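Local coordinates for protein leucyl-trna synthetase (Plasmodium falciparum, PDB 5FOD) that is the editing domain of cytosolic leucyl-tRNA synthetase, which probably deacylates mischarged tRNA, while the whole enzyme charges tRNA(Leu) with leucine, at residues 32-36 / 60-64. The protein carries 1 engineered substitution. Sequence-based numbering, arbitrary orientation.
Sequences SQSVL and GTFFT. Residue 60 of segment 60-64 comes from a tag, linker or insertion.
Residues 32-35 are the last turn of helix 18-35, and Leu36 is the first residue to leave helical phi/psi; Leu36 N still bonds Ser32 O at 3.0 Å. Residues 60-64 pass beside this turn, with CA separations of 6.9 Å for Gly60–Leu36 and 6.5 Å for Phe62–Ser32. Gly60, poorly ordered and derived from an insertion, places its CA 3.7 Å from Leu36 CD1. Thr61 turns its side chain away, and Phe62, an m rotamer, directs its ring at the helix. Ser32 CB lies over one ring face in a CH-pi contact, 3.9 Å from the centroid, while Leu36 CD1 meets the ring edge, 3.9 Å from Phe62 CD2, and Val35 CG2 is 3.8 Å from Phe62 CE2. The backbone is extended at Phe63; CA-to-CB points sideways, but the p rotamer (chi1 62°) brings the ring edge to the helix, Phe63 CE2 3.4 Å from Ser32 OG and Phe63 CZ 4.4 Å from Gln33 CG. Ser32 OG bonds Ile29 O. In this editing domain the two rings thus pack the loop between helices 18-35 and 71-77 onto the first helix's C-terminal turn, plain surface packing. Beyond it, Lys185 makes a cation-pi contact with Phe62, Trp78 meets Phe63 edge-to-face, and Thr64 hydrogen-bonds to Ile182, joining the loop to strand 182-187 of the mixed sheet.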
loop_
_atom_site.group_PDB
_atom_site.type_symbol
_atom_site.label_atom_id
_atom_site.label_comp_id
_atom_site.label_asym_id
_atom_site.label_seq_id
_atom_site.Cartn_x
_atom_site.Cartn_y
_atom_site.Cartn_z
ATOM N N SER A 32 8.897 1.993 -21.770
ATOM C CA SER A 32 9.762 3.142 -21.456
ATOM C C SER A 32 10.981 3.239 -22.403
ATOM O O SER A 32 11.384 4.347 -22.783
ATOM C CB SER A 32 10.168 3.165 -19.987
ATOM O OG SER A 32 11.286 2.363 -19.728
ATOM N N GLN A 33 11.529 2.083 -22.785
ATOM C CA GLN A 33 12.485 1.969 -23.894
ATOM C C GLN A 33 11.892 2.455 -25.212
ATOM O O GLN A 33 12.601 3.062 -26.027
ATOM C CB GLN A 33 13.007 0.529 -24.030
ATOM C CG GLN A 33 13.907 0.089 -22.884
ATOM C CD GLN A 33 14.348 -1.371 -23.012
ATOM O OE1 GLN A 33 13.539 -2.269 -23.301
ATOM N NE2 GLN A 33 15.630 -1.619 -22.796
ATOM N N SER A 34 10.603 2.227 -25.426
ATOM C CA SER A 34 9.963 2.715 -26.653
ATOM C C SER A 34 9.801 4.251 -26.609
ATOM O O SER A 34 10.277 4.957 -27.523
ATOM C CB SER A 34 8.624 2.011 -26.923
ATOM O OG SER A 34 7.988 2.519 -28.098
ATOM N N VAL A 35 9.160 4.771 -25.560
ATOM C CA VAL A 35 8.967 6.237 -25.450
ATOM C C VAL A 35 10.299 7.029 -25.517
ATOM O O VAL A 35 10.335 8.066 -26.175
ATOM C CB VAL A 35 8.099 6.707 -24.232
ATOM C CG1 VAL A 35 6.721 6.045 -24.228
ATOM C CG2 VAL A 35 8.810 6.493 -22.912
ATOM N N LEU A 36 11.374 6.530 -24.886
ATOM C CA LEU A 36 12.703 7.208 -24.860
ATOM C C LEU A 36 13.641 6.797 -26.000
ATOM O O LEU A 36 14.859 7.014 -25.921
ATOM C CB LEU A 36 13.438 6.960 -23.524
ATOM C CG LEU A 36 12.708 7.326 -22.210
ATOM C CD1 LEU A 36 13.521 6.887 -20.985
ATOM C CD2 LEU A 36 12.433 8.814 -22.163
ATOM N N GLY A 60 14.570 10.550 -18.909
ATOM C CA GLY A 60 15.211 9.254 -18.749
ATOM C C GLY A 60 14.987 8.673 -17.367
ATOM O O GLY A 60 15.831 7.944 -16.850
ATOM N N THR A 61 13.827 8.965 -16.785
ATOM C CA THR A 61 13.590 8.782 -15.347
ATOM C C THR A 61 12.850 7.477 -14.951
ATOM O O THR A 61 12.468 7.320 -13.769
ATOM C CB THR A 61 12.795 9.998 -14.810
ATOM O OG1 THR A 61 11.582 10.139 -15.561
ATOM C CG2 THR A 61 13.604 11.288 -14.941
ATOM N N PHE A 62 12.668 6.541 -15.898
ATOM C CA PHE A 62 11.800 5.372 -15.659
ATOM C C PHE A 62 12.479 4.276 -14.849
ATOM O O PHE A 62 11.870 3.685 -13.950
ATOM C CB PHE A 62 11.246 4.816 -16.963
ATOM C CG PHE A 62 10.155 5.667 -17.578
ATOM C CD1 PHE A 62 8.837 5.615 -17.090
ATOM C CD2 PHE A 62 10.432 6.490 -18.679
ATOM C CE1 PHE A 62 7.848 6.393 -17.666
ATOM C CE2 PHE A 62 9.437 7.252 -19.272
ATOM C CZ PHE A 62 8.147 7.220 -18.751
ATOM N N PHE A 63 13.744 4.034 -15.156
ATOM C CA PHE A 63 14.587 3.150 -14.364
ATOM C C PHE A 63 16.043 3.601 -14.400
ATOM O O PHE A 63 16.503 4.142 -15.413
ATOM C CB PHE A 63 14.429 1.695 -14.875
ATOM C CG PHE A 63 14.854 1.470 -16.305
ATOM C CD1 PHE A 63 16.174 1.178 -16.614
ATOM C CD2 PHE A 63 13.922 1.483 -17.344
ATOM C CE1 PHE A 63 16.578 0.936 -17.926
ATOM C CE2 PHE A 63 14.303 1.234 -18.657
ATOM C CZ PHE A 63 15.646 0.957 -18.953
ATOM N N THR A 64 16.766 3.378 -13.305
ATOM C CA THR A 64 18.189 3.713 -13.238
ATOM C C THR A 64 18.959 2.946 -14.332
ATOM O O THR A 64 18.845 1.745 -14.448
ATOM C CB THR A 64 18.769 3.368 -11.891
ATOM O OG1 THR A 64 18.020 4.008 -10.856
ATOM C CG2 THR A 64 20.273 3.771 -11.809
#